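Local coordinates for protein Exo-1,5-alpha-L-arabinofuranobiosidase (Gibberella zeae, PDB 5M1Z) that probably hydrolyses alpha-L-arabinofuranosidic bonds, releasing arabinobiose units from the ends of alpha-1,5-linked arabinan chains, at residues 225-230 against 244-249. Numbering follows the deposited sequence.
Sequences YVYEYG and PVYYRL. With 6LW ((Z)-L-Arabinonhydroximo-1,4-lactone), chain B.
Y227 and Y246 form a hydrogen-bonded antiparallel pair, each backbone N donating to the other's O, at the middle of one four-stranded blade of a six-bladed beta-propeller. Strands 223-230 and 245-250 are the two middle strands of that blade. Y227 CG sits between the backbone N and the carbonyl carbon (chi1 54°), which tips the ring across toward the neighbouring strand. CD1 then lies 3.7 Å from Y246 O. Further out, CZ is 3.7 Å from Y246 CB, which stands over one ring face toward the rim, a CH-pi contact. At the tip, Y227 OH accepts from R248 NE at 3.1 Å, with 157° at the hydrogen. Y203 OH binds both this hydroxyl and R248 NH2, so the phenol and the guanidinium share a partner. On the same sheet face, Y229 meets Y246 in a T-shaped stack with planes 76° apart, its CD2 over the centre of the Y246 ring, 3.4 Å above the plane. Y229 N donates to P244 O at 2.8 Å, just before strand 245-250 begins. The opposite face carries V226, V245, Y247 and E228; V226 CG1 touches V245 CG1 at 3.6 Å. E228 extends away from strand 245-250 toward the bound sugar lactone: S275 N holds OE1, and OE2 lies beside the hydroximo group, 2.8 Å from its O1 and closer still to its N1.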
# COMPACT_ATOMS: atom_id res chain seq x y z
N TYR A 225 10.90 2.48 6.15
CA TYR A 225 10.53 1.65 5.00
C TYR A 225 10.12 0.32 5.56
O TYR A 225 10.93 -0.35 6.24
CB TYR A 225 11.77 1.48 4.12
CG TYR A 225 11.69 0.56 2.92
CD1 TYR A 225 11.19 1.02 1.71
CD2 TYR A 225 12.21 -0.72 2.95
CE1 TYR A 225 11.13 0.23 0.59
CE2 TYR A 225 12.20 -1.54 1.82
CZ TYR A 225 11.65 -1.04 0.63
OH TYR A 225 11.58 -1.79 -0.50
N VAL A 226 8.88 -0.08 5.30
CA VAL A 226 8.30 -1.28 5.92
C VAL A 226 7.95 -2.26 4.81
O VAL A 226 7.49 -1.86 3.74
CB VAL A 226 7.06 -0.89 6.76
CG1 VAL A 226 6.38 -2.10 7.38
CG2 VAL A 226 7.46 0.07 7.88
N TYR A 227 8.15 -3.56 5.08
CA TYR A 227 7.90 -4.61 4.13
C TYR A 227 7.66 -5.91 4.82
O TYR A 227 8.00 -6.05 5.99
CB TYR A 227 9.06 -4.78 3.16
CG TYR A 227 10.41 -5.01 3.79
CD1 TYR A 227 11.13 -3.96 4.33
CD2 TYR A 227 11.00 -6.26 3.79
CE1 TYR A 227 12.38 -4.17 4.94
CE2 TYR A 227 12.24 -6.46 4.36
CZ TYR A 227 12.93 -5.41 4.92
OH TYR A 227 14.17 -5.61 5.47
N GLU A 228 7.10 -6.87 4.08
CA GLU A 228 6.99 -8.24 4.57
C GLU A 228 8.26 -8.96 4.11
O GLU A 228 8.70 -8.85 2.95
CB GLU A 228 5.73 -8.93 4.08
CG GLU A 228 5.66 -9.22 2.60
CD GLU A 228 4.43 -10.02 2.24
OE1 GLU A 228 3.52 -10.18 3.05
OE2 GLU A 228 4.41 -10.54 1.15
N TYR A 229 8.93 -9.60 5.04
CA TYR A 229 10.15 -10.32 4.73
C TYR A 229 9.83 -11.83 4.58
O TYR A 229 9.92 -12.61 5.54
CB TYR A 229 11.16 -10.05 5.84
CG TYR A 229 12.50 -10.75 5.73
CD1 TYR A 229 12.81 -11.63 4.70
CD2 TYR A 229 13.50 -10.48 6.69
CE1 TYR A 229 14.06 -12.25 4.64
CE2 TYR A 229 14.71 -11.09 6.64
CZ TYR A 229 14.99 -11.97 5.62
OH TYR A 229 16.24 -12.56 5.67
N GLY A 230 9.42 -12.24 3.37
CA GLY A 230 9.07 -13.65 3.16
C GLY A 230 10.36 -14.46 3.27
O GLY A 230 11.40 -14.06 2.68
N PRO A 244 7.29 -12.21 8.24
CA PRO A 244 7.34 -11.23 9.30
C PRO A 244 7.59 -9.79 8.78
O PRO A 244 8.23 -9.57 7.75
CB PRO A 244 8.50 -11.70 10.17
CG PRO A 244 9.38 -12.47 9.22
CD PRO A 244 8.43 -13.17 8.30
N VAL A 245 7.04 -8.85 9.50
CA VAL A 245 7.15 -7.45 9.14
C VAL A 245 8.50 -6.92 9.63
O VAL A 245 8.82 -7.04 10.80
CB VAL A 245 6.00 -6.63 9.67
CG1 VAL A 245 6.15 -5.17 9.26
CG2 VAL A 245 4.67 -7.16 9.13
N TYR A 246 9.25 -6.38 8.68
CA TYR A 246 10.56 -5.76 8.90
C TYR A 246 10.53 -4.31 8.41
O TYR A 246 9.63 -3.90 7.68
CB TYR A 246 11.66 -6.54 8.18
CG TYR A 246 12.25 -7.71 8.94
CD1 TYR A 246 11.49 -8.83 9.28
CD2 TYR A 246 13.64 -7.74 9.29
CE1 TYR A 246 12.04 -9.91 9.96
CE2 TYR A 246 14.19 -8.81 9.99
CZ TYR A 246 13.39 -9.90 10.31
OH TYR A 246 13.89 -11.00 10.95
N TYR A 247 11.51 -3.52 8.87
CA TYR A 247 11.68 -2.16 8.46
C TYR A 247 13.14 -1.72 8.45
O TYR A 247 14.01 -2.35 9.05
CB TYR A 247 10.86 -1.22 9.29
CG TYR A 247 11.26 -1.15 10.74
CD1 TYR A 247 10.78 -2.08 11.64
CD2 TYR A 247 12.08 -0.11 11.23
CE1 TYR A 247 11.09 -2.02 12.98
CE2 TYR A 247 12.40 -0.01 12.58
CZ TYR A 247 11.90 -0.98 13.46
OH TYR A 247 12.21 -0.92 14.79
N ARG A 248 13.39 -0.66 7.74
CA ARG A 248 14.67 -0.03 7.66
C ARG A 248 14.45 1.47 7.79
O ARG A 248 13.35 1.99 7.49
CB ARG A 248 15.40 -0.36 6.36
CG ARG A 248 15.75 -1.80 6.23
CD ARG A 248 16.28 -2.15 4.88
NE ARG A 248 16.47 -3.59 4.73
CZ ARG A 248 17.43 -4.15 4.00
NH1 ARG A 248 18.27 -3.42 3.28
NH2 ARG A 248 17.54 -5.49 3.93
N LEU A 249 15.50 2.16 8.26
CA LEU A 249 15.49 3.62 8.47
C LEU A 249 16.60 4.30 7.66
O LEU A 249 17.77 3.82 7.60
CB LEU A 249 15.68 3.93 9.94
CG LEU A 249 14.67 3.26 10.86
CD1 LEU A 249 15.18 3.25 12.30
CD2 LEU A 249 13.32 3.96 10.77
C3 6LW B . 3.83 -10.66 -4.17
C2 6LW B . 4.24 -10.37 -2.73
C1 6LW B . 2.90 -10.40 -2.04
O3 6LW B . 4.77 -11.58 -4.73
O4 6LW B . 1.80 -10.51 -2.96
O1 6LW B . 2.13 -11.61 -0.15
C4 6LW B . 2.41 -11.22 -4.03
N1 6LW B . 2.68 -10.45 -0.72
O2 6LW B . 4.99 -9.16 -2.69
C5 6LW B . 1.45 -11.05 -5.19
O5 6LW B . 0.25 -11.78 -4.84